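PDB 2WG7: probable phospholipase A2 homolog 2 from Oryza sativa, which probably catalyses the calcium-dependent hydrolysis of the 2-acyl ester of membrane phospholipids, releasing a lysophospholipid and a free fatty acid. Local coordinates for residues Y36-G41 with A55-C60. Sequence-based numbering, arbitrary orientation.
Sequences YGKYCG and ALDACC. With CA (calcium ion), chain C.
The carboxylate of Asp57 reaches from helix 55-68 into the turn at residues 36-41 and accepts backbone N-H groups of residues 38-40. Lys38 N points almost straight at Asp57 OD2 (2.9 Å, 175°), on the syn side but 29° out of the carboxylate plane. Tyr39 N gives a more bent bond to the syn lone pair of Asp57 OD1 (2.8 Å). Cys40 N adds a weak, long one to OD1, while its main acceptor is Tyr36 O within the turn. Cys53 N also binds OD2. Asp57 CG lies 3.6 Å from Gly37 CA, and the positive phi of Gly37 suits glycine. One turn further along the helix, the Cys40-Cys60 disulfide (SG to SG 2.0 Å) completes this tightly packed part. Leu56 CD2 sits over one face of the Tyr36 ring, toward its rim, in a CH-pi contact 4.0 Å from the centroid. Having CG anti to the backbone N (chi1 175°) sends this ring out beside the helix, and its OH bonds to Asp54. Both side chains pack against helix 102-126. The looser side is at partly exposed Gly41, which makes no contact with residues 55-60 and whose N binds a calcium-bound water. Tyr39 O and Gly41 O bind the calcium ion directly, as in the calcium loop of secreted phospholipases A2; Tyr44 and Asp64 complete the protein ligands. Two good N-H bonds, a weak third and the disulfide probably hold the turn firmly where it enters the metal site.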
ATOM      1  N   TYR A  36      -2.843  -7.263   2.680  1.00 12.07           N
ATOM      2  CA  TYR A  36      -4.260  -7.212   2.323  1.00 11.80           C
ATOM      3  C   TYR A  36      -4.374  -7.071   0.810  1.00 11.49           C
ATOM      4  O   TYR A  36      -3.755  -6.189   0.224  1.00 11.21           O
ATOM      5  CB  TYR A  36      -4.908  -6.019   3.044  1.00 12.00           C
ATOM      6  CG  TYR A  36      -6.359  -5.732   2.717  1.00 12.34           C
ATOM      7  CD1 TYR A  36      -7.364  -5.997   3.650  1.00 13.63           C
ATOM      8  CD2 TYR A  36      -6.729  -5.164   1.489  1.00 12.04           C
ATOM      9  CE1 TYR A  36      -8.694  -5.722   3.371  1.00 14.25           C
ATOM     10  CE2 TYR A  36      -8.067  -4.896   1.191  1.00 13.28           C
ATOM     11  CZ  TYR A  36      -9.041  -5.173   2.141  1.00 14.32           C
ATOM     12  OH  TYR A  36     -10.365  -4.899   1.878  1.00 14.62           O
ATOM     13  N   GLY A  37      -5.165  -7.940   0.182  1.00 11.16           N
ATOM     14  CA  GLY A  37      -5.242  -7.986  -1.281  1.00 10.91           C
ATOM     15  C   GLY A  37      -3.893  -8.404  -1.851  1.00 10.61           C
ATOM     16  O   GLY A  37      -3.193  -9.221  -1.253  1.00 10.81           O
ATOM     17  N   LYS A  38      -3.532  -7.835  -2.997  1.00 10.19           N
ATOM     18  CA  LYS A  38      -2.255  -8.112  -3.647  1.00 10.03           C
ATOM     19  C   LYS A  38      -1.245  -6.971  -3.453  1.00  9.78           C
ATOM     20  O   LYS A  38      -0.050  -7.154  -3.702  1.00  9.38           O
ATOM     21  CB  LYS A  38      -2.454  -8.365  -5.150  1.00 10.00           C
ATOM     22  CG  LYS A  38      -3.356  -9.535  -5.508  1.00 10.20           C
ATOM     23  CD  LYS A  38      -3.575  -9.597  -7.038  1.00 11.71           C
ATOM     24  CE  LYS A  38      -4.623 -10.633  -7.417  1.00 11.38           C
ATOM     25  NZ  LYS A  38      -5.018 -10.521  -8.859  1.00 14.12           N
ATOM     26  N   TYR A  39      -1.729  -5.812  -2.997  1.00  9.29           N
ATOM     27  CA  TYR A  39      -0.929  -4.578  -2.958  1.00  9.52           C
ATOM     28  C   TYR A  39      -0.827  -3.862  -1.596  1.00 10.07           C
ATOM     29  O   TYR A  39       0.108  -3.094  -1.379  1.00 10.07           O
ATOM     30  CB  TYR A  39      -1.438  -3.571  -4.004  1.00  9.54           C
ATOM     31  CG  TYR A  39      -1.332  -4.042  -5.451  1.00  9.48           C
ATOM     32  CD1 TYR A  39      -2.398  -4.689  -6.070  1.00  9.49           C
ATOM     33  CD2 TYR A  39      -0.167  -3.824  -6.193  1.00  9.37           C
ATOM     34  CE1 TYR A  39      -2.314  -5.113  -7.412  1.00 10.61           C
ATOM     35  CE2 TYR A  39      -0.065  -4.243  -7.535  1.00 10.58           C
ATOM     36  CZ  TYR A  39      -1.142  -4.888  -8.131  1.00 10.80           C
ATOM     37  OH  TYR A  39      -1.055  -5.307  -9.438  1.00 10.70           O
ATOM     38  N   CYS A  40      -1.797  -4.054  -0.706  1.00 10.80           N
ATOM     39  CA  CYS A  40      -1.795  -3.307   0.556  1.00 12.05           C
ATOM     40  C   CYS A  40      -0.861  -3.939   1.574  1.00 12.65           C
ATOM     41  O   CYS A  40      -1.068  -5.073   1.999  1.00 12.84           O
ATOM     42  CB  CYS A  40      -3.205  -3.162   1.144  1.00 12.09           C
ATOM     43  SG  CYS A  40      -4.325  -2.067   0.248  1.00 13.59           S
ATOM     44  N   GLY A  41       0.176  -3.198   1.949  1.00 13.38           N
ATOM     45  CA  GLY A  41       1.145  -3.664   2.936  1.00 14.57           C
ATOM     46  C   GLY A  41       2.537  -3.160   2.610  1.00 15.70           C
ATOM     47  O   GLY A  41       2.859  -2.894   1.448  1.00 15.43           O
ATOM     48  N   ALA A  55     -11.614  -2.147  -3.901  1.00 10.69           N
ATOM     49  CA  ALA A  55     -11.342  -0.708  -3.968  1.00 10.08           C
ATOM     50  C   ALA A  55     -10.131  -0.291  -3.127  1.00  9.69           C
ATOM     51  O   ALA A  55      -9.300   0.517  -3.561  1.00  9.30           O
ATOM     52  CB  ALA A  55     -12.591   0.099  -3.557  1.00 10.08           C
ATOM     53  N   LEU A  56     -10.030  -0.845  -1.921  1.00  9.95           N
ATOM     54  CA  LEU A  56      -8.895  -0.547  -1.050  1.00  9.87           C
ATOM     55  C   LEU A  56      -7.580  -1.015  -1.662  1.00  9.95           C
ATOM     56  O   LEU A  56      -6.599  -0.274  -1.663  1.00 10.18           O
ATOM     57  CB  LEU A  56      -9.089  -1.166   0.340  1.00  9.74           C
ATOM     58  CG  LEU A  56      -8.024  -0.868   1.408  1.00 10.27           C
ATOM     59  CD1 LEU A  56      -7.736   0.640   1.565  1.00 10.95           C
ATOM     60  CD2 LEU A  56      -8.427  -1.496   2.749  1.00  9.62           C
ATOM     61  N   ASP A  57      -7.569  -2.243  -2.178  1.00  9.83           N
ATOM     62  CA  ASP A  57      -6.383  -2.815  -2.821  1.00  9.88           C
ATOM     63  C   ASP A  57      -5.969  -1.974  -4.033  1.00  9.37           C
ATOM     64  O   ASP A  57      -4.775  -1.791  -4.310  1.00  9.31           O
ATOM     65  CB  ASP A  57      -6.674  -4.258  -3.250  1.00  9.42           C
ATOM     66  CG  ASP A  57      -5.417  -5.078  -3.455  1.00 10.52           C
ATOM     67  OD1 ASP A  57      -4.359  -4.754  -2.844  1.00  8.94           O
ATOM     68  OD2 ASP A  57      -5.495  -6.071  -4.219  1.00  9.22           O
ATOM     69  N   ALA A  58      -6.963  -1.460  -4.752  1.00  9.06           N
ATOM     70  CA  ALA A  58      -6.710  -0.580  -5.887  1.00  8.56           C
ATOM     71  C   ALA A  58      -5.994   0.724  -5.483  1.00  8.75           C
ATOM     72  O   ALA A  58      -5.097   1.176  -6.193  1.00  8.61           O
ATOM     73  CB  ALA A  58      -8.018  -0.288  -6.630  1.00  8.68           C
ATOM     74  N   CYS A  59      -6.383   1.317  -4.351  1.00  9.14           N
ATOM     75  CA  CYS A  59      -5.678   2.490  -3.797  1.00 10.05           C
ATOM     76  C   CYS A  59      -4.213   2.168  -3.523  1.00  9.31           C
ATOM     77  O   CYS A  59      -3.330   2.956  -3.855  1.00  8.97           O
ATOM     78  CB  CYS A  59      -6.324   2.980  -2.489  1.00 10.69           C
ATOM     79  SG  CYS A  59      -8.032   3.526  -2.595  1.00 14.36           S
ATOM     80  N   CYS A  60      -3.962   1.019  -2.900  1.00  9.32           N
ATOM     81  CA  CYS A  60      -2.588   0.594  -2.616  1.00  9.92           C
ATOM     82  C   CYS A  60      -1.768   0.307  -3.877  1.00  9.30           C
ATOM     83  O   CYS A  60      -0.567   0.599  -3.915  1.00  9.26           O
ATOM     84  CB  CYS A  60      -2.572  -0.627  -1.707  1.00  9.98           C
ATOM     85  SG  CYS A  60      -3.285  -0.340  -0.071  1.00 13.67           S
TER
HETATM   86 CA    CA C1126       2.322  -2.465  -0.958  1.00 21.73          CA
HETATM   87  O   HOH W   1       0.883  -0.551   0.393  1.00 26.26           O
HETATM   88  O   HOH W   2       4.724  -2.213  -1.045  1.00 18.92           O